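Long-range contacts in phospholipase C-beta (PLC-beta) (Sepia officinalis, PDB 3QR0), which is a multidomain phospholipase of the C-beta family, combining PH, EF-hand-like, TIM-barrel X and Y, and C2 domains, with a calcium ion bound in the X region: residues A[449-457]-A[533-541]; A[741-750]-A[761-769]. One frame throughout, in Å; residues are numbered along the deposited sequence.

Interaction 1: A[449-457]-A[533-541]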
loop_
_atom_site.group_PDB
_atom_site.type_symbol
_atom_site.label_atom_id
_atom_site.label_comp_id
_atom_site.label_asym_id
_atom_site.label_seq_id
_atom_site.Cartn_x
_atom_site.Cartn_y
_atom_site.Cartn_z
ATOM N N PRO A 449 -3.719 13.115 -31.739
ATOM C CA PRO A 449 -2.887 12.498 -32.757
ATOM C C PRO A 449 -1.414 12.553 -32.358
ATOM O O PRO A 449 -1.033 13.351 -31.493
ATOM C CB PRO A 449 -3.148 13.359 -33.992
ATOM C CG PRO A 449 -3.491 14.693 -33.451
ATOM C CD PRO A 449 -4.192 14.452 -32.146
ATOM N N LEU A 450 -0.605 11.702 -32.982
ATOM C CA LEU A 450 0.823 11.632 -32.694
ATOM C C LEU A 450 1.580 12.653 -33.547
ATOM O O LEU A 450 2.315 12.295 -34.465
ATOM C CB LEU A 450 1.349 10.216 -32.942
ATOM C CG LEU A 450 0.657 9.091 -32.168
ATOM C CD1 LEU A 450 1.191 7.731 -32.627
ATOM C CD2 LEU A 450 0.828 9.259 -30.659
ATOM N N LYS A 451 1.383 13.930 -33.228
ATOM C CA LYS A 451 2.063 15.028 -33.906
ATOM C C LYS A 451 2.737 15.890 -32.850
ATOM O O LYS A 451 2.322 15.877 -31.692
ATOM C CB LYS A 451 1.062 15.869 -34.703
ATOM C CG LYS A 451 0.450 15.146 -35.900
ATOM C CD LYS A 451 -0.586 16.015 -36.603
ATOM C CE LYS A 451 -1.130 15.335 -37.847
ATOM N NZ LYS A 451 -2.137 16.184 -38.541
ATOM N N PRO A 452 3.780 16.645 -33.240
ATOM C CA PRO A 452 4.443 17.534 -32.284
ATOM C C PRO A 452 3.514 18.601 -31.695
ATOM O O PRO A 452 2.676 19.153 -32.403
ATOM C CB PRO A 452 5.562 18.182 -33.114
ATOM C CG PRO A 452 5.211 17.928 -34.527
ATOM C CD PRO A 452 4.466 16.640 -34.543
ATOM N N GLY A 453 3.655 18.857 -30.399
ATOM C CA GLY A 453 2.857 19.875 -29.713
ATOM C C GLY A 453 1.528 19.385 -29.161
ATOM O O GLY A 453 0.836 20.130 -28.468
ATOM N N VAL A 454 1.163 18.142 -29.464
ATOM C CA VAL A 454 -0.090 17.575 -28.991
ATOM C C VAL A 454 0.146 16.837 -27.672
ATOM O O VAL A 454 0.901 15.860 -27.632
ATOM C CB VAL A 454 -0.691 16.610 -30.023
ATOM C CG1 VAL A 454 -1.943 15.952 -29.473
ATOM C CG2 VAL A 454 -1.001 17.355 -31.327
ATOM N N PRO A 455 -0.506 17.288 -26.587
ATOM C CA PRO A 455 -0.246 16.644 -25.297
ATOM C C PRO A 455 -0.765 15.210 -25.215
ATOM O O PRO A 455 -1.686 14.829 -25.946
ATOM C CB PRO A 455 -0.962 17.550 -24.292
ATOM C CG PRO A 455 -1.971 18.295 -25.072
ATOM C CD PRO A 455 -1.453 18.413 -26.470
ATOM N N LEU A 456 -0.160 14.425 -24.330
ATOM C CA LEU A 456 -0.607 13.060 -24.092
ATOM C C LEU A 456 -2.042 13.083 -23.581
ATOM O O LEU A 456 -2.442 14.054 -22.937
ATOM C CB LEU A 456 0.285 12.373 -23.059
ATOM C CG LEU A 456 1.743 12.162 -23.448
ATOM C CD1 LEU A 456 2.615 11.929 -22.206
ATOM C CD2 LEU A 456 1.867 11.013 -24.429
ATOM N N PRO A 457 -2.823 12.020 -23.863
ATOM C CA PRO A 457 -4.150 11.887 -23.260
ATOM C C PRO A 457 -4.083 11.827 -21.736
ATOM O O PRO A 457 -2.996 11.706 -21.170
ATOM C CB PRO A 457 -4.665 10.551 -23.815
ATOM C CG PRO A 457 -3.856 10.282 -25.023
ATOM C CD PRO A 457 -2.515 10.897 -24.767
ATOM N N GLN A 533 13.012 19.213 -26.333
ATOM C CA GLN A 533 12.161 20.405 -26.425
ATOM C C GLN A 533 11.946 20.833 -27.878
ATOM O O GLN A 533 10.822 21.149 -28.279
ATOM C CB GLN A 533 12.754 21.571 -25.630
ATOM C CG GLN A 533 11.773 22.729 -25.446
ATOM C CD GLN A 533 12.356 23.902 -24.677
ATOM O OE1 GLN A 533 13.551 23.940 -24.384
ATOM N NE2 GLN A 533 11.504 24.872 -24.347
ATOM N N LYS A 534 13.029 20.843 -28.653
ATOM C CA LYS A 534 12.971 21.213 -30.064
ATOM C C LYS A 534 11.996 20.327 -30.840
ATOM O O LYS A 534 11.176 20.823 -31.614
ATOM C CB LYS A 534 14.363 21.125 -30.701
ATOM C CG LYS A 534 14.442 21.720 -32.114
ATOM C CD LYS A 534 15.722 21.313 -32.833
ATOM C CE LYS A 534 15.822 21.978 -34.201
ATOM N NZ LYS A 534 17.111 21.681 -34.891
ATOM N N LYS A 535 12.089 19.017 -30.625
ATOM C CA LYS A 535 11.240 18.058 -31.332
ATOM C C LYS A 535 9.773 18.164 -30.912
ATOM O O LYS A 535 8.881 17.974 -31.736
ATOM C CB LYS A 535 11.759 16.633 -31.134
ATOM C CG LYS A 535 13.018 16.334 -31.944
ATOM C CD LYS A 535 13.806 15.172 -31.362
ATOM C CE LYS A 535 13.003 13.881 -31.338
ATOM N NZ LYS A 535 13.757 12.757 -30.692
ATOM N N ASP A 536 9.537 18.451 -29.631
ATOM C CA ASP A 536 8.200 18.772 -29.131
ATOM C C ASP A 536 7.227 17.593 -29.286
ATOM O O ASP A 536 6.031 17.794 -29.487
ATOM C CB ASP A 536 7.672 20.019 -29.867
ATOM C CG ASP A 536 6.610 20.783 -29.078
ATOM O OD1 ASP A 536 6.457 20.559 -27.860
ATOM O OD2 ASP A 536 5.928 21.625 -29.695
ATOM N N ARG A 537 7.751 16.368 -29.195
ATOM C CA ARG A 537 6.945 15.151 -29.327
ATOM C C ARG A 537 6.619 14.596 -27.944
ATOM O O ARG A 537 7.465 13.968 -27.300
ATOM C CB ARG A 537 7.684 14.100 -30.155
ATOM C CG ARG A 537 7.941 14.507 -31.590
ATOM C CD ARG A 537 8.835 13.503 -32.306
ATOM N NE ARG A 537 9.468 14.084 -33.485
ATOM C CZ ARG A 537 10.439 13.505 -34.193
ATOM N NH1 ARG A 537 10.911 12.307 -33.856
ATOM N NH2 ARG A 537 10.948 14.130 -35.248
ATOM N N HIS A 538 5.384 14.813 -27.500
ATOM C CA HIS A 538 4.969 14.461 -26.140
ATOM C C HIS A 538 4.818 12.946 -25.943
ATOM O O HIS A 538 4.743 12.469 -24.811
ATOM C CB HIS A 538 3.640 15.139 -25.796
ATOM C CG HIS A 538 3.707 16.636 -25.725
ATOM N ND1 HIS A 538 3.123 17.355 -24.705
ATOM C CD2 HIS A 538 4.267 17.550 -26.552
ATOM C CE1 HIS A 538 3.315 18.647 -24.908
ATOM N NE2 HIS A 538 4.008 18.792 -26.023
ATOM N N TYR A 539 4.763 12.211 -27.050
ATOM C CA TYR A 539 4.574 10.755 -27.048
ATOM C C TYR A 539 5.910 10.011 -27.141
ATOM O O TYR A 539 5.943 8.776 -27.131
ATOM C CB TYR A 539 3.666 10.346 -28.210
ATOM C CG TYR A 539 4.141 10.879 -29.536
ATOM C CD1 TYR A 539 5.105 10.201 -30.267
ATOM C CD2 TYR A 539 3.644 12.075 -30.050
ATOM C CE1 TYR A 539 5.559 10.683 -31.473
ATOM C CE2 TYR A 539 4.099 12.570 -31.259
ATOM C CZ TYR A 539 5.058 11.859 -31.966
ATOM O OH TYR A 539 5.528 12.319 -33.168
ATOM N N GLU A 540 7.010 10.748 -27.250
ATOM C CA GLU A 540 8.324 10.141 -27.120
ATOM C C GLU A 540 8.718 10.169 -25.654
ATOM O O GLU A 540 8.478 11.150 -24.950
ATOM C CB GLU A 540 9.360 10.839 -27.995
ATOM C CG GLU A 540 9.163 10.557 -29.480
ATOM C CD GLU A 540 10.336 10.987 -30.336
ATOM O OE1 GLU A 540 11.212 11.735 -29.849
ATOM O OE2 GLU A 540 10.372 10.582 -31.515
ATOM N N MET A 541 9.280 9.063 -25.184
ATOM C CA MET A 541 9.701 8.953 -23.791
ATOM C C MET A 541 11.020 8.217 -23.738
ATOM O O MET A 541 11.469 7.644 -24.735
ATOM C CB MET A 541 8.633 8.239 -22.950
ATOM C CG MET A 541 8.310 6.799 -23.356
ATOM S SD MET A 541 9.446 5.560 -22.676
ATOM C CE MET A 541 9.044 5.631 -20.934
HETATM O O HOH W 1 3.183 15.533 -29.084
HETATM O O HOH W 2 2.025 15.792 -22.417
#
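The ring of Y539 lies between L450 and R537: CB of L450 sits over one face, 4.1 Å from the ring centroid in a CH-pi contact, and CB of R537 backs the opposite face. Carbonyl carbon C of K451 reaches the ring's edge in plane, and the CD2 branch of L450 extends along to CB and CG of Y539. The imidazole of H538 lies with one face under the V454-P455 peptide, while D536 O and a water meet its edge. That water lies 3.0 Å from H538 ND1 and accepts a hydrogen bond from L456 N, bridging ring and backbone.

L456 approaches the base of both aromatic residues. With its CG anti to the carbonyl carbon (chi1 -64°), its CD2 lies 3.8 Å from CA of Y539 and also touches the H538 carbonyl. G453 N donates to D536 O over 2.8 Å, a direct backbone hydrogen bond between the segments. G453 occupies the positive-phi corner of a type II turn (K451 to V454), and D536, also with positive phi, leads the chain out of helix 529-535. A second water is gripped three ways, donating to K451 O and V454 O and accepting from H538 N.

Y520 and Q522 extend the packing around L450 and Y539. This is a surface junction between the X and Y regions of the catalytic barrel, in which apolar contacts are complemented by water: the second water supplies partners for K451 O, V454 O and H538 N, where no strand pairing joins the proline-rich loop to the turn between helix 529-535 and strand 540-545.

Interaction 2: A[741-750]-A[761-769]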
loop_
_atom_site.group_PDB
_atom_site.type_symbol
_atom_site.label_atom_id
_atom_site.label_comp_id
_atom_site.label_asym_id
_atom_site.label_seq_id
_atom_site.Cartn_x
_atom_site.Cartn_y
_atom_site.Cartn_z
ATOM N N ILE A 741 -1.634 15.588 5.942
ATOM C CA ILE A 741 -1.387 15.013 7.265
ATOM C C ILE A 741 -2.248 15.725 8.319
ATOM O O ILE A 741 -2.461 16.941 8.255
ATOM C CB ILE A 741 0.116 15.046 7.673
ATOM C CG1 ILE A 741 0.356 14.136 8.890
ATOM C CG2 ILE A 741 0.580 16.474 7.945
ATOM C CD1 ILE A 741 1.816 13.908 9.214
ATOM N N LYS A 742 -2.758 14.949 9.269
ATOM C CA LYS A 742 -3.617 15.471 10.321
ATOM C C LYS A 742 -2.831 15.525 11.618
ATOM O O LYS A 742 -2.326 14.497 12.069
ATOM C CB LYS A 742 -4.814 14.559 10.529
ATOM C CG LYS A 742 -5.765 14.441 9.366
ATOM C CD LYS A 742 -6.991 13.712 9.856
ATOM C CE LYS A 742 -7.947 13.344 8.774
ATOM N NZ LYS A 742 -9.075 12.630 9.395
ATOM N N PRO A 743 -2.734 16.713 12.238
ATOM C CA PRO A 743 -1.936 16.851 13.451
ATOM C C PRO A 743 -2.676 16.426 14.722
ATOM O O PRO A 743 -3.812 15.945 14.660
ATOM C CB PRO A 743 -1.638 18.349 13.485
ATOM C CG PRO A 743 -2.847 18.961 12.886
ATOM C CD PRO A 743 -3.326 18.002 11.829
ATOM N N GLY A 744 -2.011 16.592 15.859
ATOM C CA GLY A 744 -2.609 16.361 17.167
ATOM C C GLY A 744 -2.326 14.984 17.721
ATOM O O GLY A 744 -1.408 14.297 17.269
ATOM N N TYR A 745 -3.127 14.583 18.706
ATOM C CA TYR A 745 -3.030 13.251 19.281
ATOM C C TYR A 745 -3.681 12.241 18.349
ATOM O O TYR A 745 -4.869 12.350 18.030
ATOM C CB TYR A 745 -3.684 13.197 20.661
ATOM C CG TYR A 745 -2.923 13.956 21.721
ATOM C CD1 TYR A 745 -3.441 15.123 22.278
ATOM C CD2 TYR A 745 -1.676 13.512 22.164
ATOM C CE1 TYR A 745 -2.741 15.825 23.250
ATOM C CE2 TYR A 745 -0.968 14.212 23.138
ATOM C CZ TYR A 745 -1.507 15.365 23.671
ATOM O OH TYR A 745 -0.827 16.057 24.632
ATOM N N ARG A 746 -2.895 11.270 17.899
ATOM C CA ARG A 746 -3.376 10.284 16.937
ATOM C C ARG A 746 -2.941 8.886 17.317
ATOM O O ARG A 746 -1.792 8.676 17.702
ATOM C CB ARG A 746 -2.830 10.599 15.538
ATOM C CG ARG A 746 -3.247 11.937 14.974
ATOM C CD ARG A 746 -4.720 11.991 14.572
ATOM N NE ARG A 746 -5.109 13.365 14.270
ATOM C CZ ARG A 746 -6.292 13.750 13.806
ATOM N NH1 ARG A 746 -7.248 12.863 13.555
ATOM N NH2 ARG A 746 -6.516 15.040 13.583
ATOM N N HIS A 747 -3.859 7.928 17.213
ATOM C CA HIS A 747 -3.469 6.528 17.125
ATOM C C HIS A 747 -3.072 6.241 15.690
ATOM O O HIS A 747 -3.704 6.721 14.747
ATOM C CB HIS A 747 -4.591 5.592 17.569
ATOM C CG HIS A 747 -4.857 5.642 19.038
ATOM N ND1 HIS A 747 -5.703 6.570 19.605
ATOM C CD2 HIS A 747 -4.371 4.897 20.058
ATOM C CE1 HIS A 747 -5.735 6.388 20.913
ATOM N NE2 HIS A 747 -4.939 5.380 21.214
ATOM N N VAL A 748 -2.020 5.448 15.536
ATOM C CA VAL A 748 -1.443 5.146 14.239
ATOM C C VAL A 748 -1.394 3.628 14.074
ATOM O O VAL A 748 -0.395 3.002 14.431
ATOM C CB VAL A 748 -0.015 5.740 14.135
ATOM C CG1 VAL A 748 0.548 5.556 12.728
ATOM C CG2 VAL A 748 -0.018 7.211 14.519
ATOM N N PRO A 749 -2.492 3.020 13.575
ATOM C CA PRO A 749 -2.451 1.583 13.308
ATOM C C PRO A 749 -1.303 1.231 12.373
ATOM O O PRO A 749 -1.105 1.891 11.347
ATOM C CB PRO A 749 -3.809 1.303 12.656
ATOM C CG PRO A 749 -4.704 2.379 13.204
ATOM C CD PRO A 749 -3.830 3.589 13.327
ATOM N N LEU A 750 -0.538 0.215 12.745
ATOM C CA LEU A 750 0.648 -0.165 11.990
ATOM C C LEU A 750 0.339 -1.105 10.824
ATOM O O LEU A 750 -0.626 -1.872 10.854
ATOM C CB LEU A 750 1.669 -0.814 12.919
ATOM C CG LEU A 750 2.213 0.089 14.021
ATOM C CD1 LEU A 750 3.106 -0.720 14.973
ATOM C CD2 LEU A 750 2.985 1.263 13.423
ATOM N N ALA A 761 -2.109 -3.668 16.467
ATOM C CA ALA A 761 -0.806 -3.029 16.681
ATOM C C ALA A 761 -0.854 -1.571 16.248
ATOM O O ALA A 761 -1.153 -1.272 15.089
ATOM C CB ALA A 761 0.309 -3.778 15.936
ATOM N N SER A 762 -0.574 -0.673 17.190
ATOM C CA SER A 762 -0.690 0.764 16.964
ATOM C C SER A 762 0.355 1.537 17.759
ATOM O O SER A 762 0.803 1.088 18.808
ATOM C CB SER A 762 -2.073 1.267 17.386
ATOM O OG SER A 762 -3.117 0.519 16.782
ATOM N N VAL A 763 0.731 2.697 17.234
ATOM C CA VAL A 763 1.515 3.678 17.980
ATOM C C VAL A 763 0.591 4.848 18.298
ATOM O O VAL A 763 -0.222 5.245 17.460
ATOM C CB VAL A 763 2.746 4.153 17.176
ATOM C CG1 VAL A 763 3.375 5.401 17.808
ATOM C CG2 VAL A 763 3.780 3.035 17.089
ATOM N N PHE A 764 0.699 5.375 19.512
ATOM C CA PHE A 764 0.009 6.598 19.898
ATOM C C PHE A 764 1.050 7.721 19.924
ATOM O O PHE A 764 2.110 7.584 20.555
ATOM C CB PHE A 764 -0.669 6.420 21.258
ATOM C CG PHE A 764 -1.458 7.617 21.719
ATOM C CD1 PHE A 764 -2.588 8.034 21.022
ATOM C CD2 PHE A 764 -1.085 8.311 22.865
ATOM C CE1 PHE A 764 -3.327 9.133 21.449
ATOM C CE2 PHE A 764 -1.818 9.411 23.303
ATOM C CZ PHE A 764 -2.938 9.827 22.591
ATOM N N ALA A 765 0.757 8.810 19.215
ATOM C CA ALA A 765 1.711 9.905 19.039
ATOM C C ALA A 765 1.018 11.266 19.058
ATOM O O ALA A 765 -0.199 11.356 18.862
ATOM C CB ALA A 765 2.460 9.726 17.718
ATOM N N HIS A 766 1.796 12.319 19.296
ATOM C CA HIS A 766 1.333 13.683 19.070
ATOM C C HIS A 766 2.080 14.267 17.875
ATOM O O HIS A 766 3.308 14.152 17.776
ATOM C CB HIS A 766 1.534 14.576 20.290
ATOM C CG HIS A 766 0.934 15.941 20.134
ATOM N ND1 HIS A 766 1.621 17.000 19.581
ATOM C CD2 HIS A 766 -0.298 16.414 20.444
ATOM C CE1 HIS A 766 0.843 18.069 19.567
ATOM N NE2 HIS A 766 -0.328 17.739 20.083
ATOM N N ILE A 767 1.330 14.903 16.985
ATOM C CA ILE A 767 1.867 15.417 15.733
ATOM C C ILE A 767 1.633 16.918 15.655
ATOM O O ILE A 767 0.504 17.385 15.799
ATOM C CB ILE A 767 1.190 14.746 14.527
ATOM C CG1 ILE A 767 1.406 13.234 14.573
ATOM C CG2 ILE A 767 1.714 15.349 13.207
ATOM C CD1 ILE A 767 0.660 12.474 13.494
ATOM N N VAL A 768 2.706 17.676 15.462
ATOM C CA VAL A 768 2.586 19.081 15.098
ATOM C C VAL A 768 2.857 19.179 13.605
ATOM O O VAL A 768 3.845 18.629 13.115
ATOM C CB VAL A 768 3.577 19.957 15.864
ATOM C CG1 VAL A 768 3.642 21.349 15.255
ATOM C CG2 VAL A 768 3.190 20.029 17.340
ATOM N N ALA A 769 1.960 19.850 12.888
ATOM C CA ALA A 769 2.147 20.143 11.469
ATOM C C ALA A 769 1.624 21.539 11.205
ATOM O O ALA A 769 0.444 21.819 11.404
ATOM C CB ALA A 769 1.424 19.129 10.595
#
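H766 turns the edge of its imidazole to the face of Y745, with CD2 of H766 3.5 Å from CE2 of Y745 and the planes at 69°. Beside them, CD1 of F764 lies over the centre of the H747 ring, the two planes meeting obliquely at 40°. F764 holds its ring anti to the backbone N (chi1 -178°), which carries it between H747 and Y745, where CZ reaches CD2 of Y745 at 3.9 Å.

The backbone sets this row. Antiparallel bonds pair G744 with I767, R746 with A765 and V748 with V763, so the aromatic residues occupy the intervening non-hydrogen-bonded pairs on one face. On the other face V748 sits beside V763; L750 CD2 reaches V763 CG2, and I741 CG2 packs on A769 CB. R746 folds back so that NE and NH2 both donate to P743 O, side-on.

Farther out, helices 299-307 and 230-238 pack on Y745 and F764, and the first also on H747; Y745 OH bonds to E237, H747 to L306 O and R228, and R228 makes a cation-pi contact with F764. Strand 746-751 edges a four-stranded antiparallel sheet beside 761-771, as in the beta-sandwich of a C2 domain, here facing the EF-hand-like region.

The two contacts come in series along the chain, interaction 1 closing before interaction 2 opens, and they share no strand, helix or sheet. Their centres are 45 Å apart and their nearest atoms about 27 Å apart. Interaction 1 lies at the periphery, joining a loop that precedes strand 466-469 to the turn between helix 529-535 and strand 540-545, and so links the X and Y halves of the barrel, although 75 residues separate the two segments, strands 466-469 and 522-523 among them. Interaction 2 is buried, joining neighbouring strands 746-751 and 761-771 within the C2 sheet. Together they illustrate two scales of closure: one connects parts of the barrel distant in sequence, the other pairs strands close in sequence within one module.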